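Local coordinates for protein major allergen Alt a 1 (PDB 3V0R) that may bind plant thaumatin-like proteins and inhibit their beta-glucanase activity, as a secreted fungal allergen that forms a disulfide-linked beta-barrel dimer, at residues S69-S74 / L82-K87. Sequence-based numbering, arbitrary orientation.
Sequences SFMDFS and LLLKQK. With 8AC (8-aminooctanoic acid), chain L.
The contact pairs the two strands, 72-76 and 81-87, of an antiparallel beta hairpin in the barrel sheet, with Asp72 facing Lys85 and Ser74 facing Leu83 as hydrogen-bonded pairs; the short segments 72-74 and 82-87 have directions 158° apart. Asp72 N reaches Lys85 O at 3.1 Å, nearly straight at 175°, and Lys85 N returns to Asp72 O at 2.9 Å. Ser74 and Leu83 exchange a second pair of backbone bonds, while Phe73 and Leu84 form the non-hydrogen-bonded pair between them. On the face of Phe73 and Leu84, Phe73 CB packs on Leu84 CD2 at 3.7 Å, and the Phe73 ring meets Phe36 edge-to-face. The Met71 chain, bent at chi2 and chi3, brings its CE to 3.8 Å from Leu84 CB, with SD against Gln86 CB. On the other face Asp72 and Lys85 run side by side, yet Asp72 OD2 and Lys85 NZ are 4.2 Å apart, too far for a salt bridge; Lys85 also makes a cation-pi contact with Trp62. Beside the last paired residues, a water lies within bonding distance of Phe70 O and Lys85 O and accepts from Lys87 N. The Gln86 side chain extends with CG anti to the backbone N (chi1 -172°), passing the Phe70 ring, where Gln86 NE2 lies 3.6 Å from Phe70 CE2 at the ring edge. Gln86 NE2 donates to OAC of 8-aminooctanoic acid at 3.0 Å. This is a regular hairpin of an antiparallel beta barrel, whose Gln86 belongs to the 8-aminooctanoic acid pocket together with Tyr94.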
ATOM      1  N   SER A  69       2.638   9.712   3.560  1.00 66.84           N
ATOM      2  CA  SER A  69       3.800  10.588   3.267  1.00 59.73           C
ATOM      3  C   SER A  69       3.907  11.963   3.973  1.00 56.94           C
ATOM      4  O   SER A  69       2.963  12.739   4.113  1.00 58.99           O
ATOM      5  CB  SER A  69       4.018  10.820   1.761  1.00 58.13           C
ATOM      6  OG  SER A  69       5.421  11.068   1.532  1.00 52.32           O
ATOM      7  N   PHE A  70       5.127  12.282   4.346  1.00 51.53           N
ATOM      8  CA  PHE A  70       5.411  13.583   4.869  1.00 49.58           C
ATOM      9  C   PHE A  70       5.507  14.632   3.730  1.00 45.57           C
ATOM     10  O   PHE A  70       5.746  15.793   3.988  1.00 46.63           O
ATOM     11  CB  PHE A  70       6.723  13.467   5.668  1.00 52.62           C
ATOM     12  CG  PHE A  70       7.927  13.206   4.818  1.00 53.11           C
ATOM     13  CD1 PHE A  70       8.127  11.981   4.233  1.00 59.61           C
ATOM     14  CD2 PHE A  70       8.847  14.217   4.567  1.00 56.46           C
ATOM     15  CE1 PHE A  70       9.210  11.764   3.378  1.00 60.46           C
ATOM     16  CE2 PHE A  70       9.946  13.998   3.752  1.00 56.20           C
ATOM     17  CZ  PHE A  70      10.132  12.771   3.168  1.00 57.25           C
ATOM     18  N   MET A  71       5.370  14.212   2.478  1.00 42.01           N
ATOM     19  CA  MET A  71       5.534  15.122   1.332  1.00 41.31           C
ATOM     20  C   MET A  71       4.199  15.255   0.572  1.00 39.73           C
ATOM     21  O   MET A  71       3.509  14.260   0.367  1.00 37.44           O
ATOM     22  CB  MET A  71       6.500  14.533   0.330  1.00 42.86           C
ATOM     23  CG  MET A  71       7.939  14.417   0.786  1.00 45.57           C
ATOM     24  SD  MET A  71       8.650  16.034   1.137  1.00 47.79           S
ATOM     25  CE  MET A  71       8.351  16.765  -0.475  1.00 41.36           C
ATOM     26  N   ASP A  72       3.925  16.470   0.117  1.00 38.05           N
ATOM     27  CA  ASP A  72       2.837  16.760  -0.839  1.00 37.98           C
ATOM     28  C   ASP A  72       3.436  17.204  -2.113  1.00 36.45           C
ATOM     29  O   ASP A  72       4.531  17.749  -2.126  1.00 35.09           O
ATOM     30  CB  ASP A  72       1.900  17.831  -0.332  1.00 39.15           C
ATOM     31  CG  ASP A  72       1.043  17.346   0.883  1.00 44.26           C
ATOM     32  OD1 ASP A  72       0.851  16.142   1.078  1.00 44.31           O
ATOM     33  OD2 ASP A  72       0.551  18.214   1.617  1.00 50.53           O
ATOM     34  N   PHE A  73       2.708  16.973  -3.210  1.00 35.38           N
ATOM     35  CA  PHE A  73       3.092  17.491  -4.510  1.00 34.58           C
ATOM     36  C   PHE A  73       1.909  18.058  -5.282  1.00 34.71           C
ATOM     37  O   PHE A  73       0.763  17.737  -5.014  1.00 34.86           O
ATOM     38  CB  PHE A  73       3.816  16.440  -5.332  1.00 34.48           C
ATOM     39  CG  PHE A  73       2.894  15.445  -6.016  1.00 35.10           C
ATOM     40  CD1 PHE A  73       2.372  14.407  -5.340  1.00 35.95           C
ATOM     41  CD2 PHE A  73       2.594  15.569  -7.381  1.00 35.43           C
ATOM     42  CE1 PHE A  73       1.576  13.434  -5.956  1.00 36.79           C
ATOM     43  CE2 PHE A  73       1.782  14.616  -8.019  1.00 36.39           C
ATOM     44  CZ  PHE A  73       1.266  13.546  -7.301  1.00 36.44           C
ATOM     45  N   SER A  74       2.230  18.913  -6.261  1.00 34.52           N
ATOM     46  CA  SER A  74       1.293  19.434  -7.197  1.00 34.58           C
ATOM     47  C   SER A  74       1.930  19.428  -8.584  1.00 35.11           C
ATOM     48  O   SER A  74       3.148  19.424  -8.682  1.00 33.64           O
ATOM     49  CB  SER A  74       0.955  20.876  -6.766  1.00 34.65           C
ATOM     50  OG  SER A  74      -0.092  21.428  -7.538  1.00 35.61           O
ATOM     51  N   LEU A  82       6.583  20.340 -11.722  1.00 32.47           N
ATOM     52  CA  LEU A  82       6.371  19.750 -10.424  1.00 32.31           C
ATOM     53  C   LEU A  82       6.636  20.743  -9.301  1.00 32.06           C
ATOM     54  O   LEU A  82       7.615  21.468  -9.355  1.00 31.22           O
ATOM     55  CB  LEU A  82       7.371  18.600 -10.234  1.00 32.48           C
ATOM     56  CG  LEU A  82       7.416  17.927  -8.869  1.00 33.04           C
ATOM     57  CD1 LEU A  82       6.170  17.125  -8.565  1.00 33.08           C
ATOM     58  CD2 LEU A  82       8.618  16.994  -8.703  1.00 33.33           C
ATOM     59  N   LEU A  83       5.807  20.705  -8.272  1.00 32.09           N
ATOM     60  CA  LEU A  83       6.010  21.446  -7.036  1.00 32.36           C
ATOM     61  C   LEU A  83       5.884  20.466  -5.867  1.00 32.71           C
ATOM     62  O   LEU A  83       4.985  19.665  -5.819  1.00 32.04           O
ATOM     63  CB  LEU A  83       4.907  22.501  -6.919  1.00 33.33           C
ATOM     64  CG  LEU A  83       4.774  23.265  -5.628  1.00 34.22           C
ATOM     65  CD1 LEU A  83       6.005  24.057  -5.331  1.00 33.95           C
ATOM     66  CD2 LEU A  83       3.545  24.229  -5.618  1.00 34.96           C
ATOM     67  N   LEU A  84       6.876  20.478  -4.989  1.00 32.89           N
ATOM     68  CA  LEU A  84       6.871  19.677  -3.750  1.00 33.33           C
ATOM     69  C   LEU A  84       6.769  20.585  -2.552  1.00 34.26           C
ATOM     70  O   LEU A  84       7.280  21.693  -2.584  1.00 33.16           O
ATOM     71  CB  LEU A  84       8.164  18.872  -3.652  1.00 34.20           C
ATOM     72  CG  LEU A  84       8.470  17.852  -4.731  1.00 35.14           C
ATOM     73  CD1 LEU A  84       9.910  17.305  -4.599  1.00 37.05           C
ATOM     74  CD2 LEU A  84       7.451  16.688  -4.595  1.00 35.11           C
ATOM     75  N   LYS A  85       6.177  20.106  -1.466  1.00 34.35           N
ATOM     76  CA  LYS A  85       6.111  20.812  -0.246  1.00 35.86           C
ATOM     77  C   LYS A  85       6.346  19.892   0.924  1.00 36.06           C
ATOM     78  O   LYS A  85       5.787  18.794   0.977  1.00 36.14           O
ATOM     79  CB  LYS A  85       4.748  21.439  -0.119  1.00 38.54           C
ATOM     80  CG  LYS A  85       4.519  22.139   1.180  1.00 41.35           C
ATOM     81  CD  LYS A  85       3.147  22.784   1.285  1.00 43.75           C
ATOM     82  CE  LYS A  85       2.044  21.755   1.419  1.00 46.71           C
ATOM     83  NZ  LYS A  85       0.707  22.393   1.694  1.00 51.56           N
ATOM     84  N   GLN A  86       7.162  20.334   1.864  1.00 35.61           N
ATOM     85  CA  GLN A  86       7.484  19.585   3.077  1.00 36.83           C
ATOM     86  C   GLN A  86       7.329  20.552   4.287  1.00 36.43           C
ATOM     87  O   GLN A  86       8.104  21.516   4.438  1.00 35.00           O
ATOM     88  CB  GLN A  86       8.976  19.131   2.987  1.00 37.55           C
ATOM     89  CG  GLN A  86       9.414  18.149   4.103  1.00 38.95           C
ATOM     90  CD  GLN A  86      10.894  17.905   4.195  1.00 40.07           C
ATOM     91  OE1 GLN A  86      11.716  18.485   3.464  1.00 40.92           O
ATOM     92  NE2 GLN A  86      11.276  17.071   5.150  1.00 42.00           N
ATOM     93  N   LYS A  87       6.364  20.289   5.135  1.00 36.35           N
ATOM     94  CA  LYS A  87       6.218  21.079   6.325  1.00 37.05           C
ATOM     95  C   LYS A  87       6.973  20.429   7.506  1.00 36.86           C
ATOM     96  O   LYS A  87       6.477  19.452   8.136  1.00 36.90           O
ATOM     97  CB  LYS A  87       4.737  21.212   6.663  1.00 38.59           C
ATOM     98  CG  LYS A  87       4.492  22.088   7.875  1.00 39.65           C
ATOM     99  CD  LYS A  87       3.018  22.419   8.069  1.00 42.50           C
ATOM    100  CE  LYS A  87       2.832  23.403   9.210  1.00 44.54           C
ATOM    101  NZ  LYS A  87       1.401  23.814   9.313  1.00 48.48           N
TER
HETATM  102  NAA 8AC L 211      22.942  19.074   9.141  1.00 65.05           N
HETATM  103  OAB 8AC L 211      14.353  18.425   3.664  1.00 46.75           O
HETATM  104  OAC 8AC L 211      14.177  16.485   4.550  1.00 48.21           O
HETATM  105  CAD 8AC L 211      21.727  18.344   8.750  1.00 63.08           C
HETATM  106  CAE 8AC L 211      21.463  18.597   7.282  1.00 59.16           C
HETATM  107  CAF 8AC L 211      20.666  17.476   6.643  1.00 51.84           C
HETATM  108  CAG 8AC L 211      19.216  17.961   6.503  1.00 47.85           C
HETATM  109  CAH 8AC L 211      18.560  17.397   5.295  1.00 45.98           C
HETATM  110  CAI 8AC L 211      17.026  17.643   5.387  1.00 48.87           C
HETATM  111  CAJ 8AC L 211      16.386  17.390   4.042  1.00 43.91           C
HETATM  112  CAK 8AC L 211      14.845  17.421   4.125  1.00 45.23           C
HETATM  113  O   HOH W   1       4.426  18.302   3.787  1.00 49.91           O
HETATM  114  O   HOH W   2       6.530  17.001   6.178  1.00 50.79           O